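Local coordinates for protein putative Glycosidase (PDB 3R67) that is of unestablished function but is a putative glycosidase built, as in related families, as a five-bladed beta-propeller, at residues P101-A106 with G117-P122; L135-N140 with F176-S181; Q143-V148 with Y160-A165; G198-Y203 with T215-W220; K207-A212 with D244-G249. One frame throughout, in Å; residues are numbered along the deposited sequence. Where two conformers were deposited one is given.

Contact 1: residues P101-A106 with G117-P122; sequences PVFYPA and GGCEDP. With EDO (1,2-ethanediol), chain I.
Cys-119 points its side chain into the loop Phe-103 to Pro-105. Its CB lies by the CD2-CE2 bond of Phe-103, 3.7 Å from Phe-103 CD2 and no farther from CE2. The next atom, SG, lies anti to the carbonyl carbon (chi1 -51°). That turn carries it to 3.7 Å from Phe-103 CE2. The sulfur is 4.6 Å from the ring centroid and 55° off the ring normal. This is an oblique sulfur-aromatic contact. SG also meets the backbone of the loop, 3.8 Å from Tyr-104 C and close to Pro-105 N. The Pro-105 ring packs on the residue before Cys-119, with Pro-105 CG 3.8 Å from Gly-118 CA. The backbone angles of Gly-118 call for glycine in their own right. Next after Cys-119, Glu-120 OE1 accepts a 2.6 Å hydrogen bond from O1 of the 1,2-ethanediol. The loop follows strand 96-97, the last strand of one four-stranded blade, and strand 118-126 opens the next. Phe-103 also touches Leu-84 of the first blade and meets Tyr-136 of the second edge-to-face, so the contact fills the seam between two blades.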
# COMPACT_ATOMS: atom_id res chain seq x y z
N PRO A 101 -7.19 16.88 5.15
CA PRO A 101 -6.73 15.50 5.33
C PRO A 101 -7.39 14.87 6.56
O PRO A 101 -7.85 15.61 7.44
CB PRO A 101 -5.21 15.65 5.51
CG PRO A 101 -5.03 16.98 6.10
CD PRO A 101 -6.16 17.85 5.58
N VAL A 102 -7.44 13.53 6.63
CA VAL A 102 -8.07 12.84 7.77
C VAL A 102 -6.97 12.20 8.67
O VAL A 102 -7.26 11.81 9.80
CB VAL A 102 -9.12 11.78 7.32
CG1 VAL A 102 -10.34 12.46 6.70
CG2 VAL A 102 -8.51 10.73 6.37
N PHE A 103 -5.73 12.10 8.16
CA PHE A 103 -4.62 11.48 8.88
C PHE A 103 -3.34 12.23 8.55
O PHE A 103 -3.05 12.49 7.38
CB PHE A 103 -4.53 9.99 8.51
CG PHE A 103 -3.70 9.19 9.47
CD1 PHE A 103 -4.24 8.73 10.67
CD2 PHE A 103 -2.39 8.83 9.15
CE1 PHE A 103 -3.48 7.96 11.55
CE2 PHE A 103 -1.64 8.04 10.01
CZ PHE A 103 -2.19 7.62 11.21
N TYR A 104 -2.60 12.65 9.60
CA TYR A 104 -1.43 13.51 9.43
C TYR A 104 -0.57 13.57 10.66
O TYR A 104 -1.07 13.27 11.74
CB TYR A 104 -1.92 14.95 9.09
CG TYR A 104 -3.11 15.41 9.91
CD1 TYR A 104 -2.93 15.99 11.16
CD2 TYR A 104 -4.41 15.27 9.42
CE1 TYR A 104 -4.02 16.38 11.92
CE2 TYR A 104 -5.51 15.63 10.20
CZ TYR A 104 -5.30 16.20 11.44
OH TYR A 104 -6.37 16.57 12.21
N PRO A 105 0.69 14.09 10.57
CA PRO A 105 1.48 14.29 11.79
C PRO A 105 0.83 15.37 12.66
O PRO A 105 0.38 16.41 12.14
CB PRO A 105 2.87 14.69 11.27
CG PRO A 105 2.65 15.26 9.96
CD PRO A 105 1.46 14.52 9.38
N ALA A 106 0.70 15.11 13.95
CA ALA A 106 0.06 16.04 14.88
C ALA A 106 0.85 16.11 16.19
O ALA A 106 1.85 15.39 16.36
CB ALA A 106 -1.38 15.61 15.14
N GLY A 117 8.35 14.38 7.97
CA GLY A 117 7.98 13.62 6.78
C GLY A 117 6.53 13.22 6.66
O GLY A 117 6.02 13.06 5.54
N GLY A 118 5.87 13.03 7.79
CA GLY A 118 4.47 12.66 7.83
C GLY A 118 4.15 11.18 7.80
O GLY A 118 4.94 10.34 8.26
N CYS A 119 2.97 10.87 7.26
CA CYS A 119 2.36 9.55 7.21
C CYS A 119 2.18 9.13 5.76
O CYS A 119 1.43 9.75 5.00
CB CYS A 119 1.03 9.60 7.97
SG CYS A 119 1.19 10.32 9.63
N GLU A 120 2.93 8.12 5.37
CA GLU A 120 3.01 7.66 3.99
C GLU A 120 2.42 6.29 3.77
O GLU A 120 2.33 5.47 4.69
CB GLU A 120 4.49 7.57 3.55
CG GLU A 120 5.34 8.81 3.75
CD GLU A 120 6.78 8.63 3.32
OE1 GLU A 120 7.17 7.48 3.03
OE2 GLU A 120 7.51 9.63 3.26
N ASP A 121 2.13 6.03 2.50
CA ASP A 121 1.74 4.80 1.86
C ASP A 121 0.88 3.91 2.76
O ASP A 121 1.35 2.87 3.24
CB ASP A 121 3.02 4.07 1.45
CG ASP A 121 3.96 4.81 0.48
OD1 ASP A 121 3.56 5.88 -0.05
OD2 ASP A 121 5.09 4.31 0.25
N PRO A 122 -0.41 4.25 2.97
CA PRO A 122 -1.24 3.39 3.82
C PRO A 122 -1.83 2.18 3.08
O PRO A 122 -2.01 2.21 1.88
CB PRO A 122 -2.37 4.32 4.25
CG PRO A 122 -2.54 5.25 3.05
CD PRO A 122 -1.17 5.42 2.47
C1 EDO I . 10.43 7.46 3.32
O1 EDO I . 9.57 6.41 2.89
C2 EDO I . 11.86 7.16 2.89
O2 EDO I . 12.27 5.96 3.55

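Contact 2: residues L135-N140 with F176-S181; sequences LYTQWN and FSKSAS. With EDO (1,2-ethanediol), chain I.
Leu-135 faces Ala-180 at the start of the contact, with their CB atoms 3.9 Å apart. The Leu-135 side chain was deposited in two conformers, so the closer approach of its CD1 is doubtful. Beside this pair one water accepts from Ala-180 N and gives a weak bond to Leu-135 O. Thr-137 comes next, and its OG1 lies 3.2 Å from Lys-178 CB, a carbon that offers it no conventional hydrogen bond. The hydroxyl instead bonds to two waters, at 2.9 Å and 2.8 Å from Thr-137 OG1. The first of these accepts from Ser-179 N. The second is weakly bonded to Lys-178 NZ. Trp-139 ends the walk. Its CZ3 is 3.7 Å from Phe-176 CZ, an apolar contact at an oblique angle. EDO C1 sits 3.4 Å above the centre of the Trp-139 ring, and Lys-178 NZ donates a 2.8 Å hydrogen bond to EDO O1. Lys-178 is bent at chi3 (62°), and its NZ ends beside the diol. Strands 132-139 and 180-187 belong to different blades. Their polar backbone and hydroxyl groups are joined through water, not directly. At the Trp-139 end, an aromatic face, an amine and the Glu-120 carboxylate would suit a small hydroxylated molecule, and 1,2-ethanediol, probably from the crystallisation liquor, occupies that place.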
# COMPACT_ATOMS: atom_id res chain seq x y z
N LEU A 135 -2.01 0.25 8.07
CA LEU A 135 -0.56 0.06 8.14
C LEU A 135 0.08 1.09 7.27
O LEU A 135 -0.21 1.12 6.06
CB LEU A 135 -0.18 -1.37 7.72
CG LEU A 135 -0.62 -2.48 8.66
CD1 LEU A 135 -0.71 -3.74 7.95
CD2 LEU A 135 0.27 -2.57 9.90
N TYR A 136 0.88 1.99 7.85
CA TYR A 136 1.49 3.06 7.09
C TYR A 136 2.93 3.30 7.52
O TYR A 136 3.40 2.73 8.51
CB TYR A 136 0.65 4.35 7.32
CG TYR A 136 0.71 4.90 8.73
CD1 TYR A 136 -0.09 4.37 9.74
CD2 TYR A 136 1.52 5.99 9.04
CE1 TYR A 136 -0.03 4.85 11.04
CE2 TYR A 136 1.57 6.50 10.34
CZ TYR A 136 0.79 5.93 11.34
OH TYR A 136 0.81 6.43 12.63
N THR A 137 3.63 4.16 6.79
CA THR A 137 5.01 4.53 7.12
C THR A 137 5.06 5.85 7.84
O THR A 137 4.51 6.84 7.37
CB THR A 137 5.86 4.63 5.84
OG1 THR A 137 5.67 3.49 5.02
CG2 THR A 137 7.34 4.85 6.13
N GLN A 138 5.77 5.86 8.96
CA GLN A 138 6.15 7.03 9.76
C GLN A 138 7.46 7.54 9.23
O GLN A 138 8.39 6.74 9.14
CB GLN A 138 6.24 6.69 11.25
CG GLN A 138 4.93 6.29 11.87
CD GLN A 138 5.09 5.93 13.33
OE1 GLN A 138 5.98 5.17 13.72
NE2 GLN A 138 4.16 6.40 14.15
N TRP A 139 7.56 8.83 8.83
CA TRP A 139 8.81 9.33 8.25
C TRP A 139 9.22 10.64 8.93
O TRP A 139 8.51 11.63 8.86
CB TRP A 139 8.64 9.49 6.73
CG TRP A 139 9.84 10.00 5.96
CD1 TRP A 139 9.85 11.03 5.07
CD2 TRP A 139 11.18 9.50 6.01
NE1 TRP A 139 11.10 11.16 4.52
CE2 TRP A 139 11.93 10.23 5.07
CE3 TRP A 139 11.81 8.44 6.70
CZ2 TRP A 139 13.29 9.97 4.82
CZ3 TRP A 139 13.14 8.18 6.45
CH2 TRP A 139 13.87 8.94 5.53
N ASN A 140 10.36 10.60 9.65
CA ASN A 140 10.88 11.77 10.37
C ASN A 140 12.19 12.26 9.72
O ASN A 140 12.92 13.05 10.32
CB ASN A 140 11.09 11.44 11.87
CG ASN A 140 12.09 10.35 12.17
OD1 ASN A 140 12.70 9.76 11.27
ND2 ASN A 140 12.28 10.06 13.44
N PHE A 176 14.22 -0.21 9.87
CA PHE A 176 13.68 0.49 8.69
C PHE A 176 12.59 -0.39 8.06
O PHE A 176 12.91 -1.41 7.44
CB PHE A 176 14.80 0.84 7.69
CG PHE A 176 14.80 2.25 7.13
CD1 PHE A 176 15.45 3.29 7.80
CD2 PHE A 176 14.17 2.53 5.92
CE1 PHE A 176 15.45 4.59 7.28
CE2 PHE A 176 14.19 3.84 5.39
CZ PHE A 176 14.82 4.86 6.08
N SER A 177 11.29 -0.04 8.30
CA SER A 177 10.16 -0.84 7.84
C SER A 177 9.07 -0.00 7.18
O SER A 177 8.97 1.21 7.42
CB SER A 177 9.55 -1.62 8.99
OG SER A 177 9.11 -0.76 10.02
N LYS A 178 8.28 -0.66 6.31
CA LYS A 178 7.20 -0.10 5.51
C LYS A 178 6.52 -1.17 4.65
O LYS A 178 7.04 -2.28 4.58
CB LYS A 178 7.74 1.03 4.59
CG LYS A 178 8.89 0.63 3.66
CD LYS A 178 9.12 1.63 2.51
CE LYS A 178 9.52 3.02 2.93
NZ LYS A 178 9.64 3.90 1.75
N SER A 179 5.41 -0.81 3.99
CA SER A 179 4.64 -1.55 2.99
C SER A 179 4.16 -2.93 3.50
O SER A 179 4.76 -3.95 3.22
CB SER A 179 5.48 -1.75 1.74
OG SER A 179 6.02 -0.50 1.34
N ALA A 180 3.01 -2.95 4.19
CA ALA A 180 2.46 -4.19 4.76
C ALA A 180 1.13 -4.57 4.13
O ALA A 180 0.22 -3.74 3.98
CB ALA A 180 2.29 -4.04 6.25
N SER A 181 1.02 -5.86 3.81
CA SER A 181 -0.13 -6.50 3.22
C SER A 181 -0.73 -7.54 4.16
O SER A 181 -0.24 -8.66 4.22
CB SER A 181 0.26 -7.15 1.90
OG SER A 181 0.73 -6.17 1.00
C1 EDO I . 10.43 7.46 3.32
O1 EDO I . 9.57 6.41 2.89
C2 EDO I . 11.86 7.16 2.89
O2 EDO I . 12.27 5.96 3.55
O HOH W 1 1.79 -0.31 4.93
O HOH W 2 3.65 1.56 4.39
O HOH W 3 6.52 4.76 2.69

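Contact 3: residues Q143-V148 with Y160-A165; sequences QARLAV and YGPAFA
Leu-146 and Phe-164 meet because Leu-146 CG lies anti to its backbone N (chi1 177°), while Phe-164 CG sits beside its own N (chi1 -47°). Leu-146 CD2 then reaches Phe-164 CZ at 3.7 Å, and the two side chains are set at a slant. This is a beta hairpin of strands 144-151 and 158-162, the outer half of one propeller blade. Three nearly straight backbone hydrogen bonds hold it: Ala-163 N to Leu-146 O (2.8 Å), Val-148 N to Gly-161 O (3.1 Å) and Tyr-160 N to Val-148 O (2.9 Å). Between them, Ala-147 and Pro-162 form a non-hydrogen-bonded pair. The strand ends there in a type I turn from Pro-162 to Ala-165. A water gives a further bond to Leu-146 O and accepts from Phe-164 N. Another joins Val-148 O to Gly-161 N. Val-148 CG2 packs on Ala-163 CB. The extended Arg-145 chain runs beside the Pro-162 ring, with Arg-145 CD 3.8 Å from Pro-162 CG, before its NE bonds to Phe-173 O.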
# COMPACT_ATOMS: atom_id res chain seq x y z
N GLN A 143 14.41 7.91 10.11
CA GLN A 143 14.07 6.50 9.95
C GLN A 143 12.60 6.32 9.55
O GLN A 143 11.72 7.04 10.01
CB GLN A 143 14.36 5.74 11.24
CG GLN A 143 14.29 4.23 11.07
CD GLN A 143 14.19 3.61 12.38
OE1 GLN A 143 13.23 2.88 12.61
NE2 GLN A 143 15.14 3.90 13.27
N ALA A 144 12.36 5.33 8.67
CA ALA A 144 11.05 4.89 8.20
C ALA A 144 10.60 3.73 9.05
O ALA A 144 11.32 2.75 9.18
CB ALA A 144 11.09 4.51 6.71
N ARG A 145 9.43 3.84 9.66
CA ARG A 145 8.87 2.78 10.50
C ARG A 145 7.44 2.45 10.10
O ARG A 145 6.62 3.35 9.93
CB ARG A 145 8.90 3.18 12.00
CG ARG A 145 10.27 3.38 12.62
CD ARG A 145 10.16 3.88 14.06
NE ARG A 145 11.46 3.95 14.72
CZ ARG A 145 12.26 5.02 14.72
NH1 ARG A 145 11.90 6.13 14.08
NH2 ARG A 145 13.43 4.98 15.35
N LEU A 146 7.14 1.15 9.98
CA LEU A 146 5.79 0.65 9.74
C LEU A 146 4.97 0.80 11.03
O LEU A 146 5.36 0.24 12.06
CB LEU A 146 5.84 -0.82 9.27
CG LEU A 146 4.54 -1.56 9.04
CD1 LEU A 146 3.73 -0.93 7.90
CD2 LEU A 146 4.82 -3.05 8.76
N ALA A 147 3.90 1.58 11.00
CA ALA A 147 3.07 1.83 12.19
C ALA A 147 1.61 1.38 11.98
O ALA A 147 1.17 1.18 10.85
CB ALA A 147 3.10 3.32 12.54
N VAL A 148 0.85 1.29 13.07
CA VAL A 148 -0.55 0.90 13.06
C VAL A 148 -1.43 2.04 13.59
O VAL A 148 -1.06 2.74 14.55
CB VAL A 148 -0.79 -0.41 13.89
CG1 VAL A 148 -2.24 -0.88 13.76
CG2 VAL A 148 0.16 -1.52 13.46
N TYR A 160 -1.16 3.78 17.29
CA TYR A 160 -0.58 2.85 18.25
C TYR A 160 0.95 2.76 18.17
O TYR A 160 1.56 2.13 19.03
CB TYR A 160 -1.17 1.45 18.04
CG TYR A 160 -2.61 1.39 18.48
CD1 TYR A 160 -2.94 1.22 19.82
CD2 TYR A 160 -3.65 1.57 17.57
CE1 TYR A 160 -4.27 1.23 20.25
CE2 TYR A 160 -4.98 1.57 17.98
CZ TYR A 160 -5.29 1.39 19.32
OH TYR A 160 -6.59 1.37 19.73
N GLY A 161 1.54 3.42 17.18
CA GLY A 161 2.98 3.43 17.01
C GLY A 161 3.49 2.30 16.15
O GLY A 161 2.70 1.58 15.54
N PRO A 162 4.84 2.13 16.10
CA PRO A 162 5.43 1.07 15.25
C PRO A 162 4.84 -0.30 15.52
O PRO A 162 4.63 -0.68 16.68
CB PRO A 162 6.91 1.10 15.63
CG PRO A 162 7.15 2.54 16.02
CD PRO A 162 5.89 2.95 16.75
N ALA A 163 4.54 -1.03 14.43
CA ALA A 163 3.95 -2.37 14.43
C ALA A 163 4.87 -3.39 15.10
O ALA A 163 4.38 -4.33 15.72
CB ALA A 163 3.65 -2.81 13.01
N PHE A 164 6.20 -3.20 14.98
CA PHE A 164 7.18 -4.14 15.55
C PHE A 164 7.86 -3.57 16.80
O PHE A 164 8.97 -3.97 17.11
CB PHE A 164 8.26 -4.48 14.49
CG PHE A 164 7.76 -4.85 13.12
CD1 PHE A 164 6.76 -5.80 12.96
CD2 PHE A 164 8.35 -4.32 11.98
CE1 PHE A 164 6.30 -6.15 11.69
CE2 PHE A 164 7.90 -4.67 10.71
CZ PHE A 164 6.88 -5.59 10.58
N ALA A 165 7.21 -2.65 17.50
CA ALA A 165 7.77 -2.00 18.69
C ALA A 165 8.09 -2.98 19.82
O ALA A 165 9.16 -2.86 20.40
CB ALA A 165 6.82 -0.96 19.22
O HOH W 4 7.80 -1.18 13.15
O HOH W 5 0.90 4.76 14.80

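Contact 4: residues G198-Y203 with T215-W220; sequences GKYWMY and TDLINW
Met-202, a selenomethionine, reaches tip to tip with Trp-220. Its CG lies between the backbone N and the carbonyl carbon (chi1 70°), and the chain bends at chi3 (38°). The bend folds CE back over the six-membered ring of Trp-220. CE is 3.3 Å from the centroid of that ring and almost on its normal, a CH-pi contact. SE lies over the same ring, 4.1 Å from its centroid, so the pair is also a Met-aromatic contact. The indole NE1 gives a weak bond to Leu-217 O. Strand 199-204 belongs to a propeller blade, and segment 215-220 is the loop between strands 210-214 and 221-222. Tyr-200 turns its CG anti to the carbonyl carbon (chi1 -59°). One face of its ring then takes Leu-217 CD2, 3.7 Å from the ring centroid. Thr-215 O lies at the ring edge, near Tyr-200 CE2. Tyr-200 CB touches Trp-220 CH2 at 3.8 Å. Asp-216 OD1 grips the loop by accepting from Ile-218 N, an Asx turn, and from Asn-219 N at 2.8 Å. Asp-216 OD2 accepts from Asn-219 ND2, nearly in that amide's plane.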
# COMPACT_ATOMS: atom_id res chain seq x y z
N GLY A 198 -5.21 -19.42 14.54
CA GLY A 198 -5.44 -18.54 15.68
C GLY A 198 -4.68 -17.22 15.68
O GLY A 198 -4.66 -16.53 16.71
N LYS A 199 -4.05 -16.86 14.55
CA LYS A 199 -3.27 -15.63 14.37
C LYS A 199 -3.71 -14.81 13.17
O LYS A 199 -4.34 -15.33 12.24
CB LYS A 199 -1.77 -15.98 14.17
CG LYS A 199 -1.06 -16.68 15.30
CD LYS A 199 0.32 -17.13 14.78
CE LYS A 199 1.17 -17.89 15.77
NZ LYS A 199 0.57 -19.19 16.15
N TYR A 200 -3.31 -13.54 13.15
CA TYR A 200 -3.43 -12.62 12.04
C TYR A 200 -2.10 -12.64 11.33
O TYR A 200 -1.08 -12.89 11.98
CB TYR A 200 -3.85 -11.23 12.48
CG TYR A 200 -5.18 -11.21 13.20
CD1 TYR A 200 -6.36 -11.44 12.52
CD2 TYR A 200 -5.26 -10.86 14.55
CE1 TYR A 200 -7.59 -11.39 13.16
CE2 TYR A 200 -6.48 -10.80 15.20
CZ TYR A 200 -7.65 -11.07 14.50
OH TYR A 200 -8.87 -11.01 15.13
N TRP A 201 -2.09 -12.46 10.01
CA TRP A 201 -0.88 -12.58 9.20
C TRP A 201 -0.68 -11.40 8.28
O TRP A 201 -1.65 -10.83 7.77
CB TRP A 201 -0.97 -13.86 8.34
CG TRP A 201 -1.01 -15.13 9.14
CD1 TRP A 201 -2.08 -15.64 9.81
CD2 TRP A 201 0.05 -16.07 9.31
NE1 TRP A 201 -1.73 -16.81 10.45
CE2 TRP A 201 -0.42 -17.10 10.16
CE3 TRP A 201 1.38 -16.14 8.84
CZ2 TRP A 201 0.37 -18.19 10.54
CZ3 TRP A 201 2.17 -17.22 9.23
CH2 TRP A 201 1.66 -18.22 10.07
N MSE A 202 0.60 -11.04 8.02
CA MSE A 202 0.90 -10.00 7.03
C MSE A 202 2.21 -10.23 6.30
O MSE A 202 3.18 -10.71 6.88
CB MSE A 202 0.97 -8.58 7.65
CG MSE A 202 2.16 -8.34 8.56
SE MSE A 202 2.30 -6.48 9.12
CE MSE A 202 0.62 -6.24 9.29
N TYR A 203 2.24 -9.81 5.04
CA TYR A 203 3.44 -9.71 4.22
C TYR A 203 3.90 -8.30 4.33
O TYR A 203 3.05 -7.40 4.28
CB TYR A 203 3.17 -10.15 2.77
CG TYR A 203 2.65 -11.56 2.65
CD1 TYR A 203 3.53 -12.64 2.60
CD2 TYR A 203 1.29 -11.82 2.60
CE1 TYR A 203 3.06 -13.95 2.54
CE2 TYR A 203 0.80 -13.12 2.52
CZ TYR A 203 1.69 -14.18 2.49
OH TYR A 203 1.22 -15.46 2.43
N THR A 215 -1.83 -11.30 17.36
CA THR A 215 -3.03 -11.83 18.00
C THR A 215 -3.99 -10.67 18.32
O THR A 215 -5.12 -10.90 18.76
CB THR A 215 -2.69 -12.66 19.26
OG1 THR A 215 -2.02 -11.84 20.21
CG2 THR A 215 -1.88 -13.91 18.94
N ASP A 216 -3.55 -9.42 18.10
CA ASP A 216 -4.36 -8.26 18.46
C ASP A 216 -4.42 -7.18 17.34
O ASP A 216 -5.05 -6.14 17.58
CB ASP A 216 -3.81 -7.62 19.75
CG ASP A 216 -2.36 -7.16 19.69
OD1 ASP A 216 -1.84 -6.94 18.57
OD2 ASP A 216 -1.76 -6.97 20.77
N LEU A 217 -3.74 -7.40 16.17
CA LEU A 217 -3.71 -6.52 14.99
C LEU A 217 -2.89 -5.22 15.19
O LEU A 217 -2.71 -4.46 14.23
CB LEU A 217 -5.13 -6.11 14.56
CG LEU A 217 -6.05 -7.23 14.08
CD1 LEU A 217 -7.46 -6.82 14.17
CD2 LEU A 217 -5.70 -7.68 12.67
N ILE A 218 -2.37 -5.01 16.40
CA ILE A 218 -1.60 -3.81 16.76
C ILE A 218 -0.11 -4.17 16.89
O ILE A 218 0.74 -3.49 16.32
CB ILE A 218 -2.19 -3.23 18.08
CG1 ILE A 218 -3.69 -2.82 17.93
CG2 ILE A 218 -1.34 -2.11 18.69
CD1 ILE A 218 -4.07 -1.98 16.82
N ASN A 219 0.20 -5.23 17.66
CA ASN A 219 1.55 -5.71 17.93
C ASN A 219 1.86 -6.87 17.03
O ASN A 219 1.24 -7.93 17.15
CB ASN A 219 1.69 -6.08 19.40
CG ASN A 219 1.42 -4.92 20.32
OD1 ASN A 219 2.20 -3.96 20.41
ND2 ASN A 219 0.30 -4.96 21.02
N TRP A 220 2.78 -6.65 16.08
CA TRP A 220 3.17 -7.62 15.07
C TRP A 220 4.55 -8.15 15.36
O TRP A 220 5.43 -7.42 15.81
CB TRP A 220 3.10 -6.99 13.67
CG TRP A 220 1.70 -6.66 13.27
CD1 TRP A 220 0.99 -5.53 13.58
CD2 TRP A 220 0.79 -7.51 12.55
NE1 TRP A 220 -0.28 -5.61 13.07
CE2 TRP A 220 -0.44 -6.83 12.46
CE3 TRP A 220 0.92 -8.77 11.95
CZ2 TRP A 220 -1.54 -7.36 11.78
CZ3 TRP A 220 -0.18 -9.31 11.30
CH2 TRP A 220 -1.39 -8.61 11.21

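Contact 5: residues K207-A212 with D244-G249; sequences KFVNVA and DLTECG
Thr-246 presents a buried hydroxyl to Phe-208, yet OG1 has no polar partner anywhere in the model. The nearest atom across the contact is Phe-208 CA, 3.5 Å from Thr-246 OG1. Chi1 of 58° places that oxygen between the backbone N and the carbonyl carbon of its own residue, on the side of segment 207-212. Val-209 follows. Its CG2 lies 3.4 Å from Thr-246 O, and its CG1 lies 3.8 Å from Cys-248 SG. Both methyls therefore rest against strand 245-255, with the sulfur 3.9 Å from Val-209 CG2 as well. At the outer end the aliphatic part of Lys-207 runs beside Leu-245, pointing the same way. Lys-207 CG is 3.9 Å from Leu-245 CD2, and CD is equally near. Asp-244 and Leu-245 both face Lys-266 of strand 258-266, which makes a classic beta bulge at the start of this strand. Backbone pairing goes elsewhere: Val-209 bonds to Val-233 and Ile-234, while strand 210-214 pairs with 199-204 and 221-222. The contact thus sets the lead-in to strand 210-214 against strand 245-255, which pairs with strands 180-187 and 258-266 of the same mixed sheet. The two segments are held by methyl, sulfur and aliphatic packing. The attraction is probably mostly dispersion and the hydrophobic effect, and the lone Thr-246 hydroxyl would carry a desolvation cost.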
# COMPACT_ATOMS: atom_id res chain seq x y z
N LYS A 207 12.73 -4.21 0.29
CA LYS A 207 13.90 -4.89 -0.27
C LYS A 207 13.71 -6.41 -0.35
O LYS A 207 14.48 -7.07 -1.03
CB LYS A 207 15.17 -4.60 0.56
CG LYS A 207 15.97 -3.37 0.14
CD LYS A 207 15.38 -2.06 0.65
CE LYS A 207 16.20 -0.86 0.24
NZ LYS A 207 15.68 0.39 0.84
N PHE A 208 12.75 -6.96 0.39
CA PHE A 208 12.39 -8.38 0.46
C PHE A 208 11.08 -8.47 1.19
O PHE A 208 10.69 -7.51 1.83
CB PHE A 208 13.49 -9.25 1.12
CG PHE A 208 13.90 -8.76 2.49
CD1 PHE A 208 13.18 -9.13 3.62
CD2 PHE A 208 15.01 -7.94 2.65
CE1 PHE A 208 13.54 -8.64 4.88
CE2 PHE A 208 15.37 -7.45 3.91
CZ PHE A 208 14.64 -7.81 5.02
N VAL A 209 10.42 -9.63 1.14
CA VAL A 209 9.14 -9.80 1.81
C VAL A 209 9.34 -10.72 3.01
O VAL A 209 9.86 -11.83 2.87
CB VAL A 209 8.02 -10.31 0.86
CG1 VAL A 209 6.71 -10.51 1.59
CG2 VAL A 209 7.83 -9.37 -0.33
N ASN A 210 8.94 -10.23 4.18
CA ASN A 210 8.93 -11.00 5.42
C ASN A 210 7.48 -11.28 5.78
O ASN A 210 6.58 -10.62 5.26
CB ASN A 210 9.70 -10.25 6.55
CG ASN A 210 9.65 -10.90 7.92
OD1 ASN A 210 9.06 -10.39 8.86
ND2 ASN A 210 10.19 -12.10 8.05
N VAL A 211 7.23 -12.27 6.65
CA VAL A 211 5.88 -12.58 7.13
C VAL A 211 5.87 -12.30 8.62
O VAL A 211 6.77 -12.73 9.34
CB VAL A 211 5.41 -14.02 6.78
CG1 VAL A 211 4.05 -14.33 7.41
CG2 VAL A 211 5.38 -14.25 5.27
N ALA A 212 4.88 -11.53 9.08
CA ALA A 212 4.70 -11.22 10.49
C ALA A 212 3.34 -11.71 10.95
O ALA A 212 2.42 -11.81 10.13
CB ALA A 212 4.85 -9.72 10.73
N ASP A 244 15.23 -5.16 -8.37
CA ASP A 244 15.75 -4.23 -7.36
C ASP A 244 14.96 -4.38 -6.07
O ASP A 244 15.55 -4.58 -5.01
CB ASP A 244 15.73 -2.76 -7.85
CG ASP A 244 16.55 -1.77 -7.04
OD1 ASP A 244 17.40 -2.20 -6.24
OD2 ASP A 244 16.40 -0.55 -7.28
N LEU A 245 13.62 -4.27 -6.16
CA LEU A 245 12.73 -4.35 -4.99
C LEU A 245 11.56 -5.26 -5.25
O LEU A 245 11.09 -5.37 -6.38
CB LEU A 245 12.19 -2.95 -4.60
CG LEU A 245 13.16 -1.83 -4.24
CD1 LEU A 245 12.39 -0.52 -4.07
CD2 LEU A 245 13.97 -2.18 -3.00
N THR A 246 11.07 -5.87 -4.16
CA THR A 246 9.87 -6.71 -4.05
C THR A 246 9.08 -6.13 -2.90
O THR A 246 9.21 -6.57 -1.76
CB THR A 246 10.20 -8.20 -3.90
OG1 THR A 246 11.01 -8.36 -2.73
CG2 THR A 246 10.87 -8.80 -5.12
N GLU A 247 8.31 -5.07 -3.20
CA GLU A 247 7.57 -4.27 -2.23
C GLU A 247 6.08 -4.64 -2.25
O GLU A 247 5.41 -4.54 -3.29
CB GLU A 247 7.78 -2.78 -2.51
CG GLU A 247 7.33 -1.88 -1.38
CD GLU A 247 7.78 -0.43 -1.46
OE1 GLU A 247 8.33 -0.04 -2.52
OE2 GLU A 247 7.57 0.32 -0.48
N CYS A 248 5.57 -5.03 -1.09
CA CYS A 248 4.19 -5.45 -0.93
C CYS A 248 3.23 -4.38 -1.42
O CYS A 248 3.50 -3.18 -1.26
CB CYS A 248 3.90 -5.82 0.51
SG CYS A 248 4.81 -7.27 1.08
N GLY A 249 2.14 -4.84 -2.04
CA GLY A 249 1.13 -3.96 -2.57
C GLY A 249 -0.05 -3.84 -1.63
O GLY A 249 0.11 -3.52 -0.45

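How the contacts relate
Contacts 1, 2 and 3 share the antiparallel blade made of strands 118-126, 132-139, 144-151 and 158-162. Contacts 2, 4 and 5 share the mixed sheet that includes strands 180-187, 199-204, 210-214 and 245-255. Contact 2 therefore ties the two sheets together. Its centre is 7 Å from that of contact 3 and 11 Å from that of contact 1, whereas the centres of contacts 1 and 5 lie 22 Å apart. Along the chain contact 1 closes first. Contact 3 falls within the span of contact 2, and the segments of contacts 4 and 5 alternate. Neighbouring blades of the propeller are thus joined by contacts close in sequence as well as by longer-range ones.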